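Local coordinates for protein cytochrome c7 (Geobacter sulfurreducens, PDB 3H33) that carries electrons through covalently bound c-type haems and belongs to a cytochrome c7 family involved in Fe(III) respiration, at the protoporphyrin IX containing Fe site. Numbering follows the deposited sequence.

The protoporphyrin IX containing Fe site. Residues 4, 6, 15-17, 19-20, 24, 26-27, 30-31, 35-38, 50-51, 54-55, 58, 60-62. With HEM (protoporphyrin IX containing Fe), chain B; HEM (protoporphyrin IX containing Fe), chain C.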
# COMPACT_ATOMS: atom_id res chain seq x y z
N ILE A 4 6.01 -1.59 -6.59
CA ILE A 4 6.23 -2.78 -5.80
C ILE A 4 5.02 -3.68 -5.98
O ILE A 4 3.90 -3.32 -5.62
CB ILE A 4 6.39 -2.44 -4.31
CG1 ILE A 4 7.52 -1.42 -4.14
CG2 ILE A 4 6.67 -3.70 -3.51
CD1 ILE A 4 7.80 -1.07 -2.70
N TYR A 6 2.89 -7.09 -5.26
CA TYR A 6 2.65 -8.11 -4.25
C TYR A 6 1.85 -9.22 -4.91
O TYR A 6 0.67 -9.06 -5.20
CB TYR A 6 1.84 -7.55 -3.08
CG TYR A 6 2.55 -6.49 -2.28
CD1 TYR A 6 2.71 -5.21 -2.78
CD2 TYR A 6 3.10 -6.79 -1.03
CE1 TYR A 6 3.39 -4.24 -2.06
CE2 TYR A 6 3.78 -5.82 -0.30
CZ TYR A 6 3.92 -4.55 -0.83
OH TYR A 6 4.61 -3.59 -0.11
N PHE A 15 1.81 -1.71 -6.02
CA PHE A 15 1.92 -0.51 -5.19
C PHE A 15 2.81 0.52 -5.86
O PHE A 15 4.03 0.35 -5.91
CB PHE A 15 2.50 -0.89 -3.82
CG PHE A 15 2.80 0.29 -2.92
CD1 PHE A 15 1.85 1.28 -2.69
CD2 PHE A 15 4.01 0.37 -2.25
CE1 PHE A 15 2.10 2.33 -1.81
CE2 PHE A 15 4.27 1.41 -1.36
CZ PHE A 15 3.31 2.39 -1.14
N PRO A 16 2.22 1.60 -6.38
CA PRO A 16 3.00 2.65 -7.05
C PRO A 16 3.67 3.52 -5.98
O PRO A 16 3.16 4.57 -5.60
CB PRO A 16 1.94 3.39 -7.86
CG PRO A 16 0.74 3.32 -6.95
CD PRO A 16 0.77 1.89 -6.44
N HIS A 17 4.82 3.05 -5.51
CA HIS A 17 5.56 3.72 -4.46
C HIS A 17 5.95 5.17 -4.73
O HIS A 17 5.77 6.02 -3.85
CB HIS A 17 6.81 2.90 -4.10
CG HIS A 17 7.49 3.34 -2.84
ND1 HIS A 17 8.37 4.39 -2.77
CD2 HIS A 17 7.40 2.84 -1.58
CE1 HIS A 17 8.79 4.50 -1.50
NE2 HIS A 17 8.23 3.58 -0.74
N LYS A 19 4.51 7.32 -6.67
CA LYS A 19 3.29 8.13 -6.64
C LYS A 19 2.99 8.52 -5.20
O LYS A 19 2.67 9.67 -4.91
CB LYS A 19 2.10 7.35 -7.18
CG LYS A 19 1.85 7.53 -8.64
CD LYS A 19 0.51 6.94 -8.99
CE LYS A 19 0.18 7.10 -10.45
N HIS A 20 3.07 7.54 -4.31
CA HIS A 20 2.79 7.79 -2.91
C HIS A 20 3.76 8.75 -2.24
O HIS A 20 3.34 9.60 -1.46
CB HIS A 20 2.77 6.47 -2.12
CG HIS A 20 1.56 5.63 -2.40
ND1 HIS A 20 1.32 5.00 -3.60
CD2 HIS A 20 0.47 5.39 -1.63
CE1 HIS A 20 0.12 4.41 -3.52
NE2 HIS A 20 -0.44 4.62 -2.34
N LEU A 24 2.25 12.22 -0.77
CA LEU A 24 2.31 12.53 0.65
C LEU A 24 3.49 13.40 1.06
O LEU A 24 3.47 14.00 2.13
CB LEU A 24 2.33 11.22 1.44
CG LEU A 24 1.14 10.32 1.09
CD1 LEU A 24 1.24 9.00 1.83
CD2 LEU A 24 -0.17 11.04 1.43
N GLU A 26 6.36 12.80 2.24
CA GLU A 26 6.93 12.44 3.53
C GLU A 26 7.18 10.93 3.60
O GLU A 26 6.51 10.16 2.91
CB GLU A 26 5.95 12.89 4.62
CG GLU A 26 6.19 12.34 6.00
CD GLU A 26 5.13 12.80 6.98
OE1 GLU A 26 3.93 12.79 6.60
OE2 GLU A 26 5.48 13.17 8.12
N CYS A 27 8.14 10.51 4.42
CA CYS A 27 8.49 9.09 4.56
C CYS A 27 8.07 8.47 5.89
O CYS A 27 7.51 7.37 5.93
CB CYS A 27 10.00 8.90 4.39
SG CYS A 27 10.70 9.61 2.87
N CYS A 30 4.56 6.48 6.72
CA CYS A 30 4.43 5.06 6.42
C CYS A 30 5.57 4.24 6.99
O CYS A 30 5.40 3.07 7.32
CB CYS A 30 4.38 4.84 4.92
SG CYS A 30 2.98 5.64 4.08
N HIS A 31 6.73 4.86 7.10
CA HIS A 31 7.91 4.19 7.63
C HIS A 31 8.22 4.69 9.04
O HIS A 31 9.15 5.47 9.25
CB HIS A 31 9.11 4.44 6.71
CG HIS A 31 9.00 3.78 5.37
ND1 HIS A 31 9.27 2.45 5.13
CD2 HIS A 31 8.68 4.30 4.15
CE1 HIS A 31 9.12 2.22 3.82
NE2 HIS A 31 8.76 3.31 3.18
N PRO A 35 12.74 4.82 6.88
CA PRO A 35 12.66 4.26 5.54
C PRO A 35 13.37 2.92 5.40
O PRO A 35 14.52 2.77 5.79
CB PRO A 35 13.29 5.35 4.68
CG PRO A 35 12.80 6.59 5.36
CD PRO A 35 13.04 6.27 6.82
N GLY A 36 12.66 1.96 4.82
CA GLY A 36 13.19 0.62 4.63
C GLY A 36 12.06 -0.38 4.71
O GLY A 36 10.90 -0.03 4.53
N ARG A 37 12.40 -1.64 4.98
CA ARG A 37 11.41 -2.69 5.11
C ARG A 37 10.46 -2.33 6.24
O ARG A 37 10.86 -1.70 7.22
CB ARG A 37 12.12 -4.01 5.44
CG ARG A 37 11.42 -5.29 5.00
CD ARG A 37 12.42 -6.44 5.13
NE ARG A 37 12.09 -7.58 4.28
CZ ARG A 37 11.53 -8.70 4.71
NH1 ARG A 37 11.27 -9.69 3.86
NH2 ARG A 37 11.22 -8.84 5.99
N ILE A 38 9.19 -2.69 6.10
CA ILE A 38 8.22 -2.43 7.15
C ILE A 38 8.01 -3.77 7.83
O ILE A 38 7.45 -4.70 7.24
CB ILE A 38 6.89 -1.89 6.59
CG1 ILE A 38 7.13 -0.53 5.92
CG2 ILE A 38 5.85 -1.76 7.71
CD1 ILE A 38 5.90 0.07 5.28
N GLY A 50 -1.74 -0.17 6.87
CA GLY A 50 -0.70 -0.34 5.86
C GLY A 50 -1.11 0.12 4.47
O GLY A 50 -0.28 0.65 3.72
N CYS A 51 -2.38 -0.08 4.11
CA CYS A 51 -2.86 0.33 2.79
C CYS A 51 -4.29 0.86 2.76
O CYS A 51 -4.52 2.07 2.72
CB CYS A 51 -2.78 -0.82 1.77
SG CYS A 51 -1.14 -1.55 1.48
N CYS A 54 -5.69 3.85 5.06
CA CYS A 54 -5.42 5.23 4.69
C CYS A 54 -6.35 5.69 3.57
O CYS A 54 -6.88 6.79 3.63
CB CYS A 54 -3.97 5.40 4.24
SG CYS A 54 -3.67 7.08 3.59
N HIS A 55 -6.54 4.85 2.56
CA HIS A 55 -7.42 5.21 1.46
C HIS A 55 -8.82 5.55 1.96
O HIS A 55 -9.47 6.46 1.44
CB HIS A 55 -7.50 4.06 0.45
CG HIS A 55 -6.19 3.77 -0.22
ND1 HIS A 55 -5.92 2.60 -0.89
CD2 HIS A 55 -5.07 4.52 -0.32
CE1 HIS A 55 -4.67 2.68 -1.36
NE2 HIS A 55 -4.11 3.84 -1.04
N MET A 58 -8.38 9.04 3.91
CA MET A 58 -8.11 10.14 2.98
C MET A 58 -9.13 10.25 1.85
O MET A 58 -9.10 11.19 1.07
CB MET A 58 -6.72 9.99 2.37
CG MET A 58 -5.60 10.01 3.39
SD MET A 58 -3.96 10.19 2.64
CE MET A 58 -3.02 10.78 4.07
N ILE A 60 -9.33 8.65 -0.82
CA ILE A 60 -8.70 8.59 -2.13
C ILE A 60 -7.88 7.30 -2.17
O ILE A 60 -7.34 6.86 -1.15
CB ILE A 60 -7.81 9.84 -2.37
CG1 ILE A 60 -7.44 9.92 -3.85
CG2 ILE A 60 -6.55 9.78 -1.52
CD1 ILE A 60 -6.92 11.28 -4.27
N GLY A 61 -7.80 6.68 -3.34
CA GLY A 61 -7.07 5.43 -3.47
C GLY A 61 -8.05 4.27 -3.45
O GLY A 61 -9.21 4.44 -3.06
N PRO A 62 -7.63 3.07 -3.87
CA PRO A 62 -8.52 1.89 -3.90
C PRO A 62 -8.92 1.32 -2.54
O PRO A 62 -8.06 1.06 -1.69
CB PRO A 62 -7.72 0.89 -4.73
CG PRO A 62 -6.29 1.21 -4.32
CD PRO A 62 -6.29 2.73 -4.37
CHA HEM B . 9.19 0.18 0.65
CHB HEM B . 11.82 4.16 1.18
CHC HEM B . 7.85 6.79 1.32
CHD HEM B . 5.37 2.71 1.93
C1A HEM B . 10.24 1.08 0.57
C2A HEM B . 11.63 0.65 0.42
C3A HEM B . 12.38 1.75 0.71
C4A HEM B . 11.45 2.84 0.96
CMA HEM B . 13.90 1.82 0.81
CAA HEM B . 12.09 -0.78 0.12
CBA HEM B . 12.23 -1.60 1.39
CGA HEM B . 12.57 -3.06 1.13
O1A HEM B . 12.92 -3.42 -0.02
O2A HEM B . 12.50 -3.86 2.10
C1B HEM B . 10.98 5.23 1.31
C2B HEM B . 11.40 6.62 1.37
C3B HEM B . 10.27 7.38 1.32
C4B HEM B . 9.18 6.44 1.26
CMB HEM B . 12.85 7.11 1.45
CAB HEM B . 10.12 8.90 1.31
CBB HEM B . 10.91 9.65 0.25
C1C HEM B . 6.80 5.89 1.45
C2C HEM B . 5.41 6.27 1.68
C3C HEM B . 4.72 5.14 1.92
C4C HEM B . 5.70 4.05 1.81
CMC HEM B . 4.87 7.70 1.75
CAC HEM B . 3.28 5.01 2.40
CBC HEM B . 2.24 5.54 1.43
C1D HEM B . 6.19 1.64 1.67
C2D HEM B . 5.78 0.26 1.68
C3D HEM B . 6.87 -0.48 1.29
C4D HEM B . 7.91 0.50 1.03
CMD HEM B . 4.41 -0.25 2.10
CAD HEM B . 7.06 -1.99 1.32
CBD HEM B . 7.58 -2.42 2.69
CGD HEM B . 7.94 -3.90 2.77
O1D HEM B . 8.31 -4.37 3.86
O2D HEM B . 7.85 -4.59 1.74
NA HEM B . 10.14 2.41 0.89
NB HEM B . 9.62 5.13 1.25
NC HEM B . 6.96 4.53 1.53
ND HEM B . 7.50 1.78 1.30
FE HEM B . 8.54 3.49 1.23
CHA HEM C . -3.33 5.90 -4.41
CHB HEM C . -2.24 1.34 -3.52
CHC HEM C . -0.85 2.64 0.89
CHD HEM C . -2.54 7.05 0.16
C1A HEM C . -3.15 4.55 -4.55
C2A HEM C . -3.30 3.84 -5.80
C3A HEM C . -2.96 2.55 -5.57
C4A HEM C . -2.65 2.47 -4.16
CMA HEM C . -2.98 1.39 -6.57
CAA HEM C . -3.91 4.43 -7.06
CBA HEM C . -2.86 5.00 -7.99
CGA HEM C . -3.46 5.64 -9.22
O1A HEM C . -4.06 6.74 -9.10
O2A HEM C . -3.35 5.05 -10.32
C1B HEM C . -1.76 1.28 -2.22
C2B HEM C . -1.24 0.08 -1.59
C3B HEM C . -0.77 0.47 -0.37
C4B HEM C . -1.07 1.89 -0.25
CMB HEM C . -1.18 -1.32 -2.21
CAB HEM C . -0.04 -0.39 0.65
CBB HEM C . 1.28 -1.01 0.20
C1C HEM C . -1.23 3.94 1.10
C2C HEM C . -1.11 4.64 2.37
C3C HEM C . -1.64 5.89 2.19
C4C HEM C . -2.06 5.93 0.79
CMC HEM C . -0.58 4.02 3.66
CAC HEM C . -1.89 7.05 3.19
CBC HEM C . -1.12 7.12 4.50
C1D HEM C . -2.84 7.16 -1.19
C2D HEM C . -3.11 8.41 -1.91
C3D HEM C . -3.30 8.10 -3.21
C4D HEM C . -3.16 6.65 -3.27
CMD HEM C . -3.07 9.83 -1.36
CAD HEM C . -3.38 9.05 -4.41
CBD HEM C . -2.07 8.99 -5.20
CGD HEM C . -2.21 9.49 -6.62
O1D HEM C . -3.16 9.07 -7.30
O2D HEM C . -1.36 10.30 -7.05
NA HEM C . -2.76 3.71 -3.54
NB HEM C . -1.68 2.38 -1.38
NC HEM C . -1.83 4.71 0.15
ND HEM C . -2.82 6.10 -2.06
FE HEM C . -2.29 4.22 -1.72
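His20 stands across the face of the chain C haem, its NE2 bound to FE at 2.0 Å as the distal ligand. The proximal ligand, His55, closes the CXXCH haem-binding motif whose cysteines, Cys51 and Cys54, are thioether-linked to the former vinyl carbons CAB and CAC. The two imidazole nitrogens lie almost opposite each other across the iron, at 178°. At its far edge His20 ND1 donates to Pro16 O over 2.7 Å; the acceptor lies near the ring plane, whereas the donor sits above the carbonyl plane. This bond helps to hold the imidazole's rotation and may make it a more electron-rich ligand. Phe15 CE1 lies over the centre of the His20 ring. With CG anti to the backbone N (chi1 174°), the phenyl ring bridges the two haems: CD1 is 3.5 Å from C2B of the chain C haem, and CE2 on the other flank is 3.6 Å from C2D of the chain B haem. CBB of the chain C haem caps one phenyl face. An alanine in place of Phe15 would probably loosen the apolar wedge between the haems and leave the His20 imidazole less firmly seated. On the proximal side, His55 is sandwiched between Cys51 O and Gly61 CA, while its ND1 donates to Pro62 O at 2.8 Å. Pro62 also lays CD over a pyrrole ring of the chain C haem. The chain B haem has the same bis-histidine ligation and thioether attachment, with Cys27, Cys30 and His31 forming its CXXCH motif and His17 as distal ligand. Its propionate oxygen O1D accepts a nearly straight bond from the backbone Ile38 N, 2.9 Å away.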